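Side-chain contacts in putative glucoamylase (Bacteroides caccae ATCC 43185, PDB 4QT9), which is a putative glucoamylase of the alpha/alpha toroid fold that probably hydrolyses glycosidic bonds in glucose-containing carbohydrates: residues P48-V53 with P113-G118; F72-I77 with E96-F101; D323-H328 with R389-D394; A264-L269 with Q395-V400; G39-S44 with N63-G68. All blocks are in the same frame, centred on the assembly; numbering follows the deposited sequence. Where two conformers were deposited one is given.

Contact 1: residues P48-V53 with P113-G118; sequences PERYHV and PHWWYG
E49 carries most of this contact and meets the indole of W115 on strand 115-117. Its chain leaves the backbone with CG anti to N (chi1 175°), then bends at chi2, which brings the carboxylate to the ring edge. W115 NE1 donates to E49 OE1 at 2.6 Å along a nearly straight N-H line (173°). The oxygen lies close to the ring plane of the indole. The donor reaches it on its anti side, tilted out of the carboxylate plane. T66 OG1 adds a weak hydrogen bond to the same oxygen.

H114 stands beside this bond, with its NE2 3.8 Å from E49 OE1 and that oxygen at the imidazole edge. R50 follows and brings its NH2 to 3.9 Å from W115 CZ2, the guanidinium and indole planes 79° apart. Its stronger partners are a salt bridge to D61 and a hydrogen bond to Y320 OH. E49 CG lies over the rim of one guanidinium face.

A phenylalanine in place of W115 would probably leave E49 OE1 without its straight N-H donor and the carboxylate freer to turn. One directional bond links the residue before strand 50-52 to strand 115-117 and probably limits rotation of a buried carboxylate.

Contact 2: residues F72-I77 with E96-F101; sequences FGIMAI and ERIVSF
I98 sets CG2 anti to its backbone N and CG1 anti to its carbonyl carbon (chi1 -67°), and this points both branches at I74 on the preceding helix. I74 has an unusual chi1 of -92°, away from the staggered values, with an extended chi2. Its CD1 meets the branch methyl CG2 of I98 at 3.8 Å. In return I98 CD1 lies along the inner carbon CG1 of I74, at 3.9 Å. The two isoleucines therefore interlock. I77, one turn further along, adds a looser touch: its CD1 is 4.2 Å from I98 CD1. I98 thus packs against both residues of one helix face. The three side chains are buried, and the contact between the segments is wholly apolar.

Away from I74, S100 OG donates to E96 O at 2.9 Å, coming from above the carbonyl plane, while S100 N uses the same oxygen in the regular helix bond. E96 and S100 also bind R165 of helix 157-172.

Helices 67-83 and 88-104 follow each other in the chain and run roughly antiparallel within the alpha/alpha toroid. L141, L145 and V148 of helix 135-152 also pack on I74. L46, in the loop before strand 50-52, touches I98.

Contact 3: residues D323-H328 with R389-D394; sequences DGYAAH and RYLAID
Y325 and L391 join a beta-hairpin to a strand-to-helix junction of the alpha/alpha toroid. Strand 324-327 pairs antiparallel with strand 318-321. It starts at G324, whose backbone angles (136/-100) would jam a CB against the preceding carbonyl oxygen. A327 is the centre of an inverse gamma turn, closed by a weak bond from H328 N to A326 O. On the other side, strand 389-391 pairs with strand 50-52 and runs straight into helix 392-406. L391 is the N-cap residue, and its O accepts from D394 N at 3.0 Å in the first turn.

The backbones stay well apart, with 11.2 Å between Y325 CA and L391 CA. The long tyrosine side chain fills much of that distance. Its CG lies anti to the backbone N (chi1 -174°), and the ring reaches out toward the junction. L391 CD1 meets the ring edge near its plane, 3.8 Å from Y325 CE2. The hydroxyl end passes I393, with Y325 OH 4.2 Å from I393 CD1. L391 also packs on Y320 of the partner hairpin strand.

A bound acetate, probably from the crystallisation liquor, lies about 4 Å from the side chain of I393. The site may mark a pocket beside the start of the helix. The polar link here is a single bridging water. Y325 OH donates to this water at 2.8 Å, and the water donates to D394 OD1 at 2.7 Å.

Contact 4: residues A264-L269 with Q395-V400; sequences AQYSFL and QGPIAV
Y266 meets P397 CG obliquely with the CE1 corner of its ring. The site is in the core of the alpha/alpha toroid, where the irregular segment 264-269 packs on helix 392-406. Y266 CE1 lies 3.8 Å from P397 CG. The tyrosine bond to CB points away from the helix, but the ring swings back because CG sits beside the backbone N (chi1 -72°).

P397 lacks an N-H, and the helix is kinked there. The nearby bonds from I398 N and A399 N to Q395 O are weak.

L269 covers the next part of the helix face and crosses V400 at about a right angle. Its CB touches V400 CG1 at 3.8 Å. Its CD2 reaches both residues, 4.0 Å from V400 CG1 and 4.2 Å from P397 CB. Thus L269 sits over two residues nearly one turn apart.

F72 of helix 67-83 closes the group. It meets Y266 edge-to-face and also touches L269 and P397. F140 makes a second edge-to-face contact with Y266. At the segment end, V400 CG1 comes within 3.9 Å of L269 O, which accepts a hydrogen bond from N404 ND2.

Contact 5: residues G39-S44 with N63-G68; sequences GAEPNS and NVVTSG
E41 lays its aliphatic part over the V65 side chain and the N63 carbonyl. Its CB sits 3.5 Å from V65 CG1, and its CG lies 3.7 Å from N63 O. S44 covers the same valine methyl, with S44 OG 3.6 Å from V65 CG1. E41 CB and S44 OG meet this methyl side by side. F101 and W116 also pack on V65.

The carboxylate of E41 turns back into its own loop. CG is anti to the backbone N (chi1 -174°), and the chain bends at chi2. Both oxygens then accept two bonds each. OE1 takes S44 N at 2.8 Å on its syn side, and S44 OG at 2.8 Å on its anti lone pair. OE2 takes N43 ND2 at 2.8 Å on its syn lone pair, with the oxygen near the amide plane. N43 N reaches OE2 at 3.1 Å from above the carboxylate plane. Residues 42-44 have helical backbone angles, which bring these donors together. S44 OG also bonds L46 N.

An alanine in place of E41 is likely to leave the N43 and S44 donors without their shared acceptor and the turn freer to open. Four donors are thus gathered on one buried carboxylate, which would probably be stabilised as an anion.

How the contacts relate
From the N terminus, the loop after helix 21-37 enters contact 5, which closes a short loop onto strand 64-66. Contact 1 starts inside that loop and ends on strand 115-117, so contacts 1 and 5 cross. Strands 64-66 and 115-117 are neighbours in one sheet. Contact 2 is nested within the loop of contact 1 and joins two successive helices. Contacts 3 and 4 come later: contact 3 is nested inside the loop closed by contact 4, and both use helix 392-406. Strands 50-52 and 389-391 pair and tie contact 1 to contact 3. F72 packs on contacts 3 and 4, linking the N-terminal helices to the C-terminal part.

Contact 1: residues P48-V53 with P113-G118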
# COMPACT_ATOMS: atom_id res chain seq x y z
N PRO A 48 8.60 10.79 1.92
CA PRO A 48 7.70 11.97 1.98
C PRO A 48 6.38 11.62 1.30
O PRO A 48 6.37 10.76 0.42
CB PRO A 48 8.47 13.05 1.18
CG PRO A 48 9.34 12.29 0.25
CD PRO A 48 9.65 10.95 0.89
N GLU A 49 5.27 12.26 1.71
CA GLU A 49 3.96 12.04 1.11
C GLU A 49 4.07 12.17 -0.44
O GLU A 49 3.60 11.30 -1.17
CB GLU A 49 2.94 13.05 1.68
CG GLU A 49 1.54 13.00 1.05
CD GLU A 49 0.80 11.68 1.22
OE1 GLU A 49 0.69 11.18 2.36
OE2 GLU A 49 0.29 11.16 0.20
N ARG A 50 4.77 13.22 -0.89
CA ARG A 50 4.95 13.57 -2.29
C ARG A 50 6.37 14.07 -2.62
O ARG A 50 7.09 14.57 -1.75
CB ARG A 50 3.92 14.66 -2.69
CG ARG A 50 4.18 16.07 -2.14
CD ARG A 50 2.93 16.92 -2.17
NE ARG A 50 2.10 16.70 -0.97
CZ ARG A 50 0.88 16.18 -0.95
NH1 ARG A 50 0.29 15.77 -2.07
NH2 ARG A 50 0.23 16.06 0.20
N TYR A 51 6.73 13.97 -3.91
CA TYR A 51 7.98 14.47 -4.47
C TYR A 51 7.65 15.18 -5.78
O TYR A 51 7.10 14.55 -6.70
CB TYR A 51 9.02 13.36 -4.67
CG TYR A 51 10.39 13.91 -5.00
CD1 TYR A 51 10.72 14.29 -6.30
CD2 TYR A 51 11.34 14.11 -4.01
CE1 TYR A 51 11.94 14.88 -6.60
CE2 TYR A 51 12.57 14.69 -4.29
CZ TYR A 51 12.88 15.06 -5.59
OH TYR A 51 14.11 15.60 -5.88
N HIS A 52 7.91 16.48 -5.85
CA HIS A 52 7.63 17.28 -7.04
C HIS A 52 8.94 17.69 -7.70
O HIS A 52 9.72 18.44 -7.11
CB HIS A 52 6.75 18.52 -6.70
CG HIS A 52 5.37 18.16 -6.18
ND1 HIS A 52 4.47 19.13 -5.79
CD2 HIS A 52 4.78 16.95 -6.03
CE1 HIS A 52 3.37 18.50 -5.44
NE2 HIS A 52 3.50 17.18 -5.59
N VAL A 53 9.20 17.16 -8.92
CA VAL A 53 10.43 17.45 -9.68
C VAL A 53 10.56 18.98 -9.91
O VAL A 53 11.67 19.50 -9.88
CB VAL A 53 10.46 16.67 -11.03
CG1 VAL A 53 11.67 17.05 -11.89
CG2 VAL A 53 10.43 15.16 -10.79
N PRO A 113 0.39 8.21 13.39
CA PRO A 113 -0.54 9.08 12.64
C PRO A 113 -0.35 8.90 11.14
O PRO A 113 0.64 8.30 10.72
CB PRO A 113 -0.09 10.48 13.04
CG PRO A 113 1.39 10.34 13.27
CD PRO A 113 1.55 8.99 13.91
N HIS A 114 -1.25 9.49 10.32
CA HIS A 114 -1.09 9.48 8.86
C HIS A 114 0.23 10.17 8.45
O HIS A 114 1.00 9.63 7.66
CB HIS A 114 -2.25 10.22 8.18
CG HIS A 114 -2.35 9.98 6.70
ND1 HIS A 114 -3.54 9.64 6.12
CD2 HIS A 114 -1.39 10.02 5.74
CE1 HIS A 114 -3.29 9.48 4.83
NE2 HIS A 114 -2.01 9.70 4.56
N TRP A 115 0.50 11.33 9.04
CA TRP A 115 1.68 12.15 8.73
C TRP A 115 2.44 12.64 9.95
O TRP A 115 1.84 12.93 10.98
CB TRP A 115 1.23 13.43 8.02
CG TRP A 115 0.71 13.32 6.62
CD1 TRP A 115 1.10 12.41 5.67
CD2 TRP A 115 -0.11 14.28 5.94
NE1 TRP A 115 0.52 12.71 4.46
CE2 TRP A 115 -0.23 13.86 4.59
CE3 TRP A 115 -0.76 15.47 6.34
CZ2 TRP A 115 -0.98 14.58 3.65
CZ3 TRP A 115 -1.47 16.20 5.40
CH2 TRP A 115 -1.59 15.75 4.07
N TRP A 116 3.75 12.84 9.78
CA TRP A 116 4.64 13.58 10.66
C TRP A 116 5.46 14.55 9.85
O TRP A 116 5.67 14.36 8.65
CB TRP A 116 5.67 12.73 11.44
CG TRP A 116 5.25 11.46 12.09
CD1 TRP A 116 4.93 11.30 13.41
CD2 TRP A 116 5.38 10.15 11.54
NE1 TRP A 116 4.74 9.96 13.69
CE2 TRP A 116 5.04 9.23 12.56
CE3 TRP A 116 5.67 9.65 10.26
CZ2 TRP A 116 5.04 7.85 12.35
CZ3 TRP A 116 5.66 8.29 10.05
CH2 TRP A 116 5.36 7.40 11.10
N TYR A 117 6.04 15.52 10.53
CA TYR A 117 7.09 16.37 10.01
C TYR A 117 8.33 15.52 10.24
O TYR A 117 8.57 15.12 11.38
CB TYR A 117 7.13 17.72 10.73
CG TYR A 117 5.86 18.53 10.57
CD1 TYR A 117 5.64 19.29 9.42
CD2 TYR A 117 4.92 18.60 11.59
CE1 TYR A 117 4.49 20.06 9.27
CE2 TYR A 117 3.76 19.37 11.46
CZ TYR A 117 3.55 20.10 10.30
OH TYR A 117 2.42 20.88 10.17
N GLY A 118 9.00 15.14 9.15
CA GLY A 118 10.16 14.24 9.17
C GLY A 118 11.36 14.70 9.98
O GLY A 118 12.15 13.86 10.43

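Contact 2: residues F72-I77 with E96-F101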
# COMPACT_ATOMS: atom_id res chain seq x y z
N PHE A 72 5.44 0.74 2.56
CA PHE A 72 5.70 0.34 1.17
C PHE A 72 7.13 0.64 0.81
O PHE A 72 7.77 -0.16 0.14
CB PHE A 72 4.76 1.06 0.19
CG PHE A 72 3.27 0.99 0.45
CD1 PHE A 72 2.75 0.09 1.37
CD2 PHE A 72 2.40 1.86 -0.20
CE1 PHE A 72 1.37 0.03 1.61
CE2 PHE A 72 1.02 1.80 0.05
CZ PHE A 72 0.52 0.87 0.94
N GLY A 73 7.62 1.79 1.24
CA GLY A 73 8.98 2.28 0.98
C GLY A 73 10.07 1.45 1.61
O GLY A 73 11.11 1.20 0.98
N ILE A 74 9.84 1.02 2.85
CA ILE A 74 10.74 0.16 3.62
C ILE A 74 10.90 -1.21 2.84
O ILE A 74 12.02 -1.70 2.71
CB ILE A 74 10.10 0.03 5.04
CG1 ILE A 74 10.63 1.10 5.98
CG2 ILE A 74 10.15 -1.36 5.63
CD1 ILE A 74 9.66 1.39 7.20
N MSE A 75 9.77 -1.75 2.29
CA MSE A 75 9.72 -2.99 1.50
C MSE A 75 10.43 -2.78 0.17
O MSE A 75 11.13 -3.66 -0.32
CB MSE A 75 8.26 -3.43 1.25
CG MSE A 75 7.59 -3.95 2.49
SE MSE A 75 5.72 -4.32 2.14
CE MSE A 75 5.67 -6.21 2.76
N ALA A 76 10.27 -1.59 -0.39
CA ALA A 76 10.97 -1.19 -1.62
C ALA A 76 12.50 -1.13 -1.35
O ALA A 76 13.29 -1.60 -2.18
CB ALA A 76 10.44 0.14 -2.12
N ILE A 77 12.92 -0.62 -0.18
CA ILE A 77 14.34 -0.53 0.18
C ILE A 77 14.91 -1.96 0.40
O ILE A 77 16.01 -2.27 -0.07
CB ILE A 77 14.52 0.40 1.39
CG1 ILE A 77 14.26 1.87 0.98
CG2 ILE A 77 15.92 0.24 2.02
CD1 ILE A 77 14.13 2.93 2.17
N GLU A 96 18.32 1.45 10.39
CA GLU A 96 18.62 1.96 11.74
C GLU A 96 18.07 3.39 11.89
O GLU A 96 17.39 3.68 12.88
CB GLU A 96 20.14 1.91 12.02
CG GLU A 96 20.65 2.90 13.06
CD GLU A 96 20.27 2.66 14.50
OE1 GLU A 96 20.40 1.51 14.97
OE2 GLU A 96 19.90 3.65 15.18
N ARG A 97 18.32 4.25 10.88
CA ARG A 97 17.83 5.63 10.86
C ARG A 97 16.29 5.62 10.95
O ARG A 97 15.73 6.35 11.77
CB ARG A 97 18.31 6.35 9.58
CG ARG A 97 17.79 7.78 9.46
CD ARG A 97 18.35 8.54 8.25
NE ARG A 97 19.80 8.77 8.35
CZ ARG A 97 20.39 9.70 9.09
NH1 ARG A 97 19.65 10.51 9.85
NH2 ARG A 97 21.71 9.81 9.11
N ILE A 98 15.60 4.77 10.13
CA ILE A 98 14.14 4.67 10.12
C ILE A 98 13.61 4.22 11.51
O ILE A 98 12.73 4.87 12.08
CB ILE A 98 13.63 3.74 8.99
CG1 ILE A 98 13.92 4.36 7.57
CG2 ILE A 98 12.16 3.40 9.22
CD1 ILE A 98 13.78 3.33 6.38
N VAL A 99 14.15 3.13 12.06
CA VAL A 99 13.75 2.61 13.37
C VAL A 99 13.97 3.70 14.47
O VAL A 99 13.09 3.87 15.32
CB VAL A 99 14.47 1.28 13.71
CG1 VAL A 99 14.12 0.81 15.12
CG2 VAL A 99 14.12 0.20 12.68
N SER A 100 15.09 4.44 14.44
CA SER A 100 15.37 5.48 15.43
C SER A 100 14.30 6.57 15.37
O SER A 100 13.86 7.06 16.42
CB SER A 100 16.76 6.09 15.23
OG SER A 100 17.76 5.10 15.36
N PHE A 101 13.89 6.97 14.14
CA PHE A 101 12.81 7.96 13.96
C PHE A 101 11.49 7.42 14.52
O PHE A 101 10.81 8.15 15.24
CB PHE A 101 12.63 8.35 12.47
CG PHE A 101 11.44 9.25 12.23
CD1 PHE A 101 11.54 10.64 12.37
CD2 PHE A 101 10.20 8.72 11.88
CE1 PHE A 101 10.44 11.47 12.14
CE2 PHE A 101 9.10 9.56 11.63
CZ PHE A 101 9.22 10.92 11.78

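Contact 3: residues D323-H328 with R389-D394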
# COMPACT_ATOMS: atom_id res chain seq x y z
N ASP A 323 -7.76 18.21 -12.06
CA ASP A 323 -8.23 19.28 -11.18
C ASP A 323 -7.85 19.08 -9.69
O ASP A 323 -8.50 19.66 -8.82
CB ASP A 323 -9.76 19.47 -11.32
CG ASP A 323 -10.19 20.11 -12.63
OD1 ASP A 323 -9.38 20.90 -13.21
OD2 ASP A 323 -11.34 19.86 -13.07
N GLY A 324 -6.78 18.33 -9.41
CA GLY A 324 -6.29 18.10 -8.05
C GLY A 324 -5.89 16.69 -7.68
O GLY A 324 -4.75 16.26 -7.92
N TYR A 325 -6.78 15.99 -7.00
CA TYR A 325 -6.62 14.62 -6.52
C TYR A 325 -7.97 13.97 -6.58
O TYR A 325 -8.95 14.61 -6.22
CB TYR A 325 -6.03 14.56 -5.09
CG TYR A 325 -5.71 13.15 -4.63
CD1 TYR A 325 -6.68 12.33 -4.06
CD2 TYR A 325 -4.43 12.62 -4.81
CE1 TYR A 325 -6.40 11.02 -3.67
CE2 TYR A 325 -4.13 11.32 -4.39
CZ TYR A 325 -5.12 10.52 -3.84
OH TYR A 325 -4.81 9.23 -3.43
N ALA A 326 -8.03 12.71 -7.04
CA ALA A 326 -9.31 12.03 -7.20
C ALA A 326 -9.20 10.52 -7.05
O ALA A 326 -8.21 9.91 -7.48
CB ALA A 326 -9.90 12.37 -8.56
N ALA A 327 -10.26 9.91 -6.49
CA ALA A 327 -10.38 8.46 -6.31
C ALA A 327 -10.88 7.82 -7.62
O ALA A 327 -12.02 7.36 -7.70
CB ALA A 327 -11.32 8.15 -5.15
N HIS A 328 -10.04 7.82 -8.67
CA HIS A 328 -10.42 7.26 -9.97
C HIS A 328 -10.73 5.80 -9.81
O HIS A 328 -10.01 5.10 -9.10
CB HIS A 328 -9.35 7.44 -11.05
CG HIS A 328 -8.82 8.83 -11.16
ND1 HIS A 328 -7.54 9.14 -10.74
CD2 HIS A 328 -9.41 9.95 -11.64
CE1 HIS A 328 -7.37 10.43 -11.00
NE2 HIS A 328 -8.47 10.96 -11.53
N ARG A 389 5.41 14.61 -11.01
CA ARG A 389 5.15 14.44 -9.58
C ARG A 389 4.97 12.99 -9.22
O ARG A 389 4.52 12.18 -10.03
CB ARG A 389 3.90 15.25 -9.15
CG ARG A 389 4.11 16.77 -9.31
CD ARG A 389 2.86 17.60 -9.19
NE ARG A 389 3.21 19.02 -9.10
CZ ARG A 389 2.40 19.98 -8.69
NH1 ARG A 389 1.14 19.71 -8.34
NH2 ARG A 389 2.83 21.24 -8.61
N TYR A 390 5.39 12.67 -7.99
CA TYR A 390 5.29 11.35 -7.39
C TYR A 390 4.59 11.39 -6.07
O TYR A 390 4.63 12.40 -5.38
CB TYR A 390 6.68 10.77 -7.14
CG TYR A 390 7.53 10.64 -8.37
CD1 TYR A 390 7.38 9.55 -9.23
CD2 TYR A 390 8.54 11.55 -8.65
CE1 TYR A 390 8.21 9.39 -10.34
CE2 TYR A 390 9.37 11.40 -9.76
CZ TYR A 390 9.21 10.31 -10.59
OH TYR A 390 10.04 10.11 -11.66
N LEU A 391 3.99 10.23 -5.69
CA LEU A 391 3.40 9.98 -4.37
C LEU A 391 3.96 8.67 -3.87
O LEU A 391 3.93 7.68 -4.62
CB LEU A 391 1.85 9.90 -4.40
CG LEU A 391 1.09 11.16 -4.75
CD1 LEU A 391 -0.37 10.83 -4.97
CD2 LEU A 391 1.24 12.22 -3.65
N ALA A 392 4.45 8.64 -2.62
CA ALA A 392 4.96 7.43 -1.98
C ALA A 392 4.01 6.24 -2.10
O ALA A 392 4.46 5.15 -2.45
CB ALA A 392 5.25 7.70 -0.48
N ILE A 393 2.70 6.45 -1.86
CA ILE A 393 1.69 5.36 -1.90
C ILE A 393 1.45 4.82 -3.33
O ILE A 393 0.86 3.76 -3.48
CB ILE A 393 0.34 5.74 -1.21
CG1 ILE A 393 -0.36 6.95 -1.86
CG2 ILE A 393 0.53 5.93 0.33
CD1 ILE A 393 -1.76 7.27 -1.24
N ASP A 394 1.87 5.54 -4.37
CA ASP A 394 1.69 5.03 -5.72
C ASP A 394 3.02 4.37 -6.20
O ASP A 394 2.97 3.31 -6.81
CB ASP A 394 1.14 6.11 -6.68
CG ASP A 394 -0.31 6.54 -6.35
OD1 ASP A 394 -0.98 5.84 -5.57
OD2 ASP A 394 -0.77 7.59 -6.86
O HOH W 1 -2.88 7.40 -4.34

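Contact 4: residues A264-L269 with Q395-V400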
# COMPACT_ATOMS: atom_id res chain seq x y z
N ALA A 264 -6.90 -3.86 -4.42
CA ALA A 264 -6.44 -5.21 -4.75
C ALA A 264 -4.93 -5.38 -4.47
O ALA A 264 -4.41 -6.49 -4.63
CB ALA A 264 -6.72 -5.49 -6.23
N GLN A 265 -4.24 -4.30 -4.04
CA GLN A 265 -2.79 -4.28 -3.91
C GLN A 265 -2.22 -4.03 -2.53
O GLN A 265 -1.30 -4.77 -2.18
CB GLN A 265 -2.20 -3.21 -4.87
CG GLN A 265 -2.61 -3.51 -6.35
CD GLN A 265 -2.63 -2.33 -7.30
OE1 GLN A 265 -2.50 -1.16 -6.92
NE2 GLN A 265 -2.75 -2.64 -8.59
N TYR A 266 -2.64 -2.97 -1.81
CA TYR A 266 -2.02 -2.56 -0.51
C TYR A 266 -1.97 -3.69 0.55
O TYR A 266 -0.91 -3.90 1.15
CB TYR A 266 -2.77 -1.36 0.10
CG TYR A 266 -2.60 -0.01 -0.56
CD1 TYR A 266 -1.96 0.12 -1.79
CD2 TYR A 266 -3.05 1.15 0.07
CE1 TYR A 266 -1.81 1.37 -2.40
CE2 TYR A 266 -2.87 2.41 -0.51
CZ TYR A 266 -2.29 2.50 -1.76
OH TYR A 266 -2.19 3.73 -2.37
N SER A 267 -3.09 -4.43 0.76
CA SER A 267 -3.10 -5.51 1.75
C SER A 267 -2.42 -6.78 1.23
O SER A 267 -2.30 -7.73 1.98
CB SER A 267 -4.53 -5.86 2.17
OG SER A 267 -5.05 -4.83 3.00
N PHE A 268 -1.95 -6.79 -0.03
CA PHE A 268 -1.33 -7.98 -0.61
C PHE A 268 0.14 -7.79 -0.98
O PHE A 268 0.69 -8.59 -1.73
CB PHE A 268 -2.15 -8.46 -1.82
CG PHE A 268 -3.53 -8.88 -1.37
CD1 PHE A 268 -3.71 -10.00 -0.57
CD2 PHE A 268 -4.64 -8.11 -1.69
CE1 PHE A 268 -4.99 -10.37 -0.13
CE2 PHE A 268 -5.92 -8.48 -1.26
CZ PHE A 268 -6.08 -9.60 -0.48
N LEU A 269 0.80 -6.78 -0.39
CA LEU A 269 2.24 -6.53 -0.60
C LEU A 269 3.07 -7.54 0.19
O LEU A 269 4.06 -8.07 -0.32
CB LEU A 269 2.64 -5.11 -0.25
CG LEU A 269 1.95 -3.95 -0.98
CD1 LEU A 269 2.57 -2.65 -0.54
CD2 LEU A 269 2.13 -4.04 -2.46
N GLN A 395 4.20 4.92 -5.80
CA GLN A 395 5.51 4.36 -6.14
C GLN A 395 5.81 3.06 -5.38
O GLN A 395 6.38 2.13 -5.95
CB GLN A 395 6.63 5.38 -5.90
CG GLN A 395 6.52 6.60 -6.82
CD GLN A 395 6.30 6.22 -8.27
OE1 GLN A 395 5.17 6.34 -8.81
NE2 GLN A 395 7.36 5.74 -8.93
N GLY A 396 5.44 3.03 -4.12
CA GLY A 396 5.66 1.88 -3.24
C GLY A 396 5.17 0.56 -3.79
O GLY A 396 5.99 -0.35 -3.97
N PRO A 397 3.88 0.45 -4.19
CA PRO A 397 3.37 -0.84 -4.70
C PRO A 397 4.01 -1.32 -6.00
O PRO A 397 4.12 -2.52 -6.16
CB PRO A 397 1.90 -0.56 -4.87
CG PRO A 397 1.61 0.50 -3.83
CD PRO A 397 2.77 1.41 -4.03
N ILE A 398 4.50 -0.40 -6.86
CA ILE A 398 5.17 -0.74 -8.11
C ILE A 398 6.43 -1.55 -7.84
O ILE A 398 6.59 -2.62 -8.41
CB ILE A 398 5.47 0.54 -8.94
CG1 ILE A 398 4.15 1.22 -9.38
CG2 ILE A 398 6.36 0.20 -10.16
CD1 ILE A 398 4.27 2.64 -9.96
N ALA A 399 7.32 -1.04 -6.93
CA ALA A 399 8.59 -1.69 -6.56
C ALA A 399 8.36 -3.01 -5.88
O ALA A 399 9.02 -3.98 -6.20
CB ALA A 399 9.39 -0.79 -5.67
N VAL A 400 7.35 -3.09 -5.02
CA VAL A 400 7.08 -4.29 -4.23
C VAL A 400 6.40 -5.39 -5.07
O VAL A 400 6.86 -6.54 -5.04
CB VAL A 400 6.29 -3.90 -2.96
CG1 VAL A 400 5.95 -5.14 -2.12
CG2 VAL A 400 7.10 -2.89 -2.12

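Contact 5: residues G39-S44 with N63-G68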
# COMPACT_ATOMS: atom_id res chain seq x y z
N GLY A 39 15.03 10.02 -2.70
CA GLY A 39 13.94 10.96 -2.42
C GLY A 39 13.47 11.05 -0.97
O GLY A 39 12.62 11.88 -0.65
N ALA A 40 14.02 10.21 -0.09
CA ALA A 40 13.61 10.16 1.31
C ALA A 40 13.88 11.47 2.06
O ALA A 40 14.82 12.19 1.71
CB ALA A 40 14.33 9.03 2.02
N GLU A 41 13.07 11.74 3.09
CA GLU A 41 13.29 12.89 3.96
C GLU A 41 14.60 12.55 4.76
O GLU A 41 14.74 11.42 5.24
CB GLU A 41 12.05 13.16 4.83
CG GLU A 41 12.13 14.43 5.67
CD GLU A 41 13.04 14.32 6.88
OE1 GLU A 41 12.97 13.29 7.59
OE2 GLU A 41 13.88 15.23 7.09
N PRO A 42 15.61 13.45 4.77
CA PRO A 42 16.94 13.11 5.32
C PRO A 42 17.03 12.69 6.79
O PRO A 42 17.77 11.74 7.06
CB PRO A 42 17.77 14.38 5.09
CG PRO A 42 16.78 15.46 4.79
CD PRO A 42 15.64 14.78 4.11
N ASN A 43 16.34 13.41 7.72
CA ASN A 43 16.40 13.09 9.14
C ASN A 43 15.83 11.68 9.44
O ASN A 43 16.47 10.89 10.13
CB ASN A 43 15.64 14.16 9.96
CG ASN A 43 16.24 15.54 9.86
OD1 ASN A 43 17.15 15.91 10.60
ND2 ASN A 43 15.70 16.35 8.96
N SER A 44 14.61 11.40 8.95
CA SER A 44 13.90 10.15 9.19
C SER A 44 14.35 8.98 8.32
O SER A 44 14.17 7.83 8.72
CB SER A 44 12.41 10.36 8.96
OG SER A 44 12.13 10.64 7.60
N ASN A 63 8.87 18.04 3.48
CA ASN A 63 9.44 17.31 4.61
C ASN A 63 8.40 16.47 5.39
O ASN A 63 8.76 15.87 6.41
CB ASN A 63 10.11 18.29 5.58
CG ASN A 63 9.17 19.23 6.30
OD1 ASN A 63 8.06 19.57 5.84
ND2 ASN A 63 9.62 19.72 7.43
N VAL A 64 7.14 16.46 4.94
CA VAL A 64 6.06 15.71 5.57
C VAL A 64 6.14 14.26 5.09
O VAL A 64 6.01 14.00 3.90
CB VAL A 64 4.67 16.35 5.35
CG1 VAL A 64 3.55 15.40 5.75
CG2 VAL A 64 4.56 17.67 6.11
N VAL A 65 6.37 13.33 6.05
CA VAL A 65 6.50 11.90 5.80
C VAL A 65 5.18 11.18 6.11
O VAL A 65 4.48 11.53 7.06
CB VAL A 65 7.69 11.23 6.56
CG1 VAL A 65 9.04 11.72 6.03
CG2 VAL A 65 7.61 11.47 8.06
N THR A 66 4.87 10.18 5.31
CA THR A 66 3.64 9.39 5.43
C THR A 66 3.98 8.03 6.07
O THR A 66 4.94 7.40 5.66
CB THR A 66 2.94 9.31 4.05
OG1 THR A 66 1.77 8.50 4.17
CG2 THR A 66 3.84 8.77 2.93
N SER A 67 3.21 7.60 7.06
CA SER A 67 3.45 6.33 7.72
C SER A 67 3.17 5.14 6.79
O SER A 67 4.03 4.28 6.64
CB SER A 67 2.63 6.23 9.00
OG SER A 67 1.27 6.55 8.77
N GLY A 68 1.99 5.12 6.14
CA GLY A 68 1.59 4.04 5.24
C GLY A 68 2.53 3.86 4.07
O GLY A 68 3.05 2.76 3.84